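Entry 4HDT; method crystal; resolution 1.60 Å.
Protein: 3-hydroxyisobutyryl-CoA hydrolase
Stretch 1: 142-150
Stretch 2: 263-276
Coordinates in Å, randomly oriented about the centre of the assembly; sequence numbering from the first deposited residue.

Stretch 1 142-150: EVGIGFIPD
Stretch 2, residues 263-276: TRSPIALSVTLESV

Residues 142-144 form a short 3-10 segment. Glu142 O accepts from Ile145 N at 2.9 Å and from Phe147 N at 3.0 Å, which folds the chain into a compact turn. Gly146 follows with phi/psi of 74/23, a positive phi that favours glycine. Phe147 (-119/176) and Ile148 (-125/139) are extended, and Pro149 (-50/128) continues the loop.

In the second stretch, Arg264 (-93/163) and Ser265 (-60/123) are extended and lead into a helix that starts at Pro266 and runs through Val276 and beyond. Its phi/psi values stay near -64/-43. Ser265 is the N-cap: Ser265 OG, with chi1 at t, accepts from Ala268 N at 3.1 Å. Leu269 N donates to Ser265 O at 2.9 Å.

Three CA pairs set the register. Gly144 CA lies 5.0 Å from Arg264 CA, Gly146 CA 5.2 Å from Ser265 CA, and Ile148 CA 5.5 Å from Thr272 CA. Both chains therefore advance in the same general order along the contact. One hydrogen bond joins them: Ser265 N donates to Val143 O at 3.2 Å, nearly straight at 167°. It ties the turn to the residue that caps the helix. The pairing buries 477 Å², both sides summed.

The CA-to-CB bond of Val143 points toward the second stretch; its chi1 is m, and it has the largest covered area. Val143 CG1 lies 3.4 Å from Thr272 OG1 and 4.2 Å from Ala268 CB. Val143 CG2 lies 3.6 Å from Arg264 CG and 4.2 Å from Leu269 CD2. The CA-to-CB bond of Leu269 (m, t) points away from the loop, but the end of the side chain comes nearer.

Arg264 is m, m, t with chi4 at -178°. Arg264 NH1 is 3.6 Å from Gly144 CA. A CB on Gly144 would sit 2.7 Å from Arg264 NH1, a clash. The guanidinium makes its hydrogen bonds elsewhere in the structure, through NE and NH2.

At Ser265 and Ala268 the first stretch comes close with its backbone. Gly146 CA is 3.7 Å from Ser265 CB, and Phe147 O is 3.4 Å from Ala268 CB. The CA-to-CB bond of Phe147 points away; its chi1 is t.

Ile148 (m, p) sets Ile148 CG1 3.7 Å from Val271 CG1, where Val271 is t. Ile148 CG2 is 3.5 Å from Thr272 OG1 and 3.9 Å from Ser275 OG. Pro149 CD is 3.4 Å from Thr272 OG1. Both hydroxyls donate within the helix: Thr272 OG1 to Ala268 O and Ser275 OG to Val271 O, each at 2.8 Å, with both chi1 at m.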

# COMPACT_ATOMS: atom_id res chain seq x y z
N GLU A 142 -0.01 -1.79 -8.20
CA GLU A 142 1.25 -2.41 -8.59
C GLU A 142 1.15 -3.22 -9.89
O GLU A 142 2.03 -3.22 -10.72
CB GLU A 142 1.77 -3.27 -7.44
CG GLU A 142 2.35 -2.42 -6.29
CD GLU A 142 1.36 -1.85 -5.30
OE1 GLU A 142 0.13 -2.12 -5.40
OE2 GLU A 142 1.82 -1.21 -4.30
N VAL A 143 0.06 -3.96 -10.08
CA VAL A 143 -0.04 -4.81 -11.28
C VAL A 143 -0.03 -4.03 -12.60
O VAL A 143 0.26 -4.58 -13.65
CB VAL A 143 -1.29 -5.70 -11.24
CG1 VAL A 143 -1.19 -6.74 -10.13
CG2 VAL A 143 -2.61 -4.92 -11.10
N GLY A 144 -0.35 -2.75 -12.52
CA GLY A 144 -0.28 -1.87 -13.66
C GLY A 144 1.13 -1.52 -14.11
O GLY A 144 1.31 -0.98 -15.25
N ILE A 145 2.11 -1.78 -13.25
CA ILE A 145 3.53 -1.59 -13.65
C ILE A 145 4.29 -2.92 -13.61
O ILE A 145 5.53 -2.94 -13.51
CB ILE A 145 4.25 -0.50 -12.82
CG1 ILE A 145 4.18 -0.75 -11.30
CG2 ILE A 145 3.70 0.89 -13.17
CD1 ILE A 145 5.27 -0.05 -10.49
N GLY A 146 3.58 -4.04 -13.65
CA GLY A 146 4.26 -5.32 -13.64
C GLY A 146 4.84 -5.73 -12.30
O GLY A 146 5.73 -6.59 -12.26
N PHE A 147 4.29 -5.16 -11.23
CA PHE A 147 4.77 -5.38 -9.86
C PHE A 147 3.63 -5.98 -9.07
O PHE A 147 2.48 -6.17 -9.60
CB PHE A 147 5.31 -4.04 -9.29
CG PHE A 147 6.10 -4.14 -8.01
CD1 PHE A 147 7.24 -4.91 -7.91
CD2 PHE A 147 5.76 -3.33 -6.94
CE1 PHE A 147 7.99 -4.89 -6.73
CE2 PHE A 147 6.51 -3.29 -5.77
CZ PHE A 147 7.59 -4.12 -5.64
N ILE A 148 3.89 -6.33 -7.81
CA ILE A 148 2.93 -7.00 -6.93
C ILE A 148 2.81 -6.15 -5.67
O ILE A 148 3.85 -5.70 -5.16
CB ILE A 148 3.38 -8.45 -6.62
CG1 ILE A 148 3.47 -9.32 -7.91
CG2 ILE A 148 2.47 -9.10 -5.59
CD1 ILE A 148 4.76 -9.24 -8.67
N PRO A 149 1.59 -5.97 -5.13
CA PRO A 149 1.43 -5.18 -3.91
C PRO A 149 2.39 -5.63 -2.82
O PRO A 149 2.46 -6.84 -2.50
CB PRO A 149 -0.03 -5.41 -3.50
CG PRO A 149 -0.72 -5.65 -4.83
CD PRO A 149 0.28 -6.38 -5.69
N ASP A 150 3.11 -4.68 -2.28
CA ASP A 150 4.09 -4.94 -1.22
C ASP A 150 3.79 -4.07 -0.02
O ASP A 150 2.68 -3.78 0.25
CB ASP A 150 5.51 -4.74 -1.80
CG ASP A 150 5.84 -3.31 -2.22
OD1 ASP A 150 4.88 -2.50 -2.46
OD2 ASP A 150 7.10 -3.01 -2.30
N THR A 263 -6.02 -5.11 -18.75
CA THR A 263 -4.88 -4.25 -19.11
C THR A 263 -3.61 -4.49 -18.29
O THR A 263 -2.57 -3.91 -18.62
CB THR A 263 -5.20 -2.74 -18.96
OG1 THR A 263 -5.31 -2.38 -17.56
CG2 THR A 263 -6.44 -2.33 -19.80
N ARG A 264 -3.68 -5.33 -17.26
CA ARG A 264 -2.59 -5.45 -16.30
C ARG A 264 -1.67 -6.56 -16.72
O ARG A 264 -1.98 -7.39 -17.59
CB ARG A 264 -3.14 -5.70 -14.89
CG ARG A 264 -4.16 -4.73 -14.36
CD ARG A 264 -3.71 -3.31 -14.51
NE ARG A 264 -4.52 -2.41 -13.72
CZ ARG A 264 -4.37 -1.08 -13.70
NH1 ARG A 264 -3.51 -0.47 -14.52
NH2 ARG A 264 -5.10 -0.35 -12.90
N SER A 265 -0.46 -6.54 -16.14
CA SER A 265 0.53 -7.55 -16.46
C SER A 265 0.03 -8.95 -16.13
O SER A 265 -0.30 -9.19 -14.95
CB SER A 265 1.82 -7.25 -15.67
OG SER A 265 2.65 -8.38 -15.55
N PRO A 266 0.00 -9.89 -17.12
CA PRO A 266 -0.43 -11.27 -16.78
C PRO A 266 0.36 -11.95 -15.66
O PRO A 266 -0.24 -12.48 -14.74
CB PRO A 266 -0.31 -12.01 -18.11
CG PRO A 266 -0.64 -10.94 -19.12
CD PRO A 266 0.04 -9.69 -18.58
N ILE A 267 1.69 -11.85 -15.69
CA ILE A 267 2.48 -12.50 -14.65
C ILE A 267 2.26 -11.79 -13.30
O ILE A 267 2.05 -12.46 -12.30
CB ILE A 267 3.98 -12.63 -15.01
CG1 ILE A 267 4.71 -13.50 -13.99
CG2 ILE A 267 4.63 -11.25 -15.11
CD1 ILE A 267 4.19 -14.92 -13.87
N ALA A 268 2.20 -10.47 -13.30
CA ALA A 268 1.97 -9.75 -12.03
C ALA A 268 0.58 -10.08 -11.42
O ALA A 268 0.47 -10.28 -10.22
CB ALA A 268 2.14 -8.26 -12.21
N LEU A 269 -0.43 -10.15 -12.26
CA LEU A 269 -1.79 -10.53 -11.84
C LEU A 269 -1.74 -11.90 -11.18
O LEU A 269 -2.31 -12.08 -10.11
CB LEU A 269 -2.77 -10.60 -13.02
CG LEU A 269 -3.24 -9.25 -13.53
CD1 LEU A 269 -3.83 -9.41 -14.94
CD2 LEU A 269 -4.17 -8.53 -12.55
N SER A 270 -1.06 -12.83 -11.84
CA SER A 270 -1.01 -14.23 -11.39
C SER A 270 -0.28 -14.34 -10.06
O SER A 270 -0.68 -15.08 -9.16
CB SER A 270 -0.36 -15.11 -12.45
OG SER A 270 -1.03 -14.99 -13.70
N VAL A 271 0.81 -13.61 -9.94
CA VAL A 271 1.59 -13.66 -8.71
C VAL A 271 0.82 -12.96 -7.59
O VAL A 271 0.87 -13.37 -6.42
CB VAL A 271 2.99 -13.09 -8.91
CG1 VAL A 271 3.75 -13.04 -7.60
CG2 VAL A 271 3.79 -13.88 -9.95
N THR A 272 0.10 -11.88 -7.92
CA THR A 272 -0.73 -11.16 -6.97
C THR A 272 -1.83 -12.05 -6.39
O THR A 272 -2.04 -12.09 -5.17
CB THR A 272 -1.28 -9.87 -7.58
OG1 THR A 272 -0.17 -9.00 -7.84
CG2 THR A 272 -2.21 -9.17 -6.61
N LEU A 273 -2.53 -12.77 -7.26
CA LEU A 273 -3.54 -13.70 -6.78
C LEU A 273 -2.95 -14.73 -5.82
O LEU A 273 -3.49 -14.97 -4.73
CB LEU A 273 -4.25 -14.38 -7.95
CG LEU A 273 -5.36 -15.40 -7.60
CD1 LEU A 273 -6.42 -14.72 -6.75
CD2 LEU A 273 -5.96 -15.96 -8.89
N GLU A 274 -1.81 -15.29 -6.19
CA GLU A 274 -1.16 -16.30 -5.34
C GLU A 274 -0.65 -15.68 -4.03
O GLU A 274 -0.76 -16.31 -2.97
CB GLU A 274 -0.03 -16.99 -6.09
CG GLU A 274 0.64 -18.11 -5.33
CD GLU A 274 -0.20 -19.36 -5.18
OE1 GLU A 274 -1.22 -19.58 -5.90
OE2 GLU A 274 0.15 -20.14 -4.27
N SER A 275 -0.14 -14.45 -4.11
CA SER A 275 0.39 -13.78 -2.92
C SER A 275 -0.71 -13.54 -1.89
O SER A 275 -0.53 -13.76 -0.70
CB SER A 275 1.04 -12.45 -3.30
OG SER A 275 2.22 -12.70 -4.04
N VAL A 276 -1.87 -13.06 -2.35
CA VAL A 276 -2.94 -12.73 -1.42
C VAL A 276 -3.46 -14.03 -0.80
O VAL A 276 -3.72 -14.10 0.41
CB VAL A 276 -4.04 -11.89 -2.11
CG1 VAL A 276 -5.23 -11.72 -1.18
CG2 VAL A 276 -3.52 -10.55 -2.52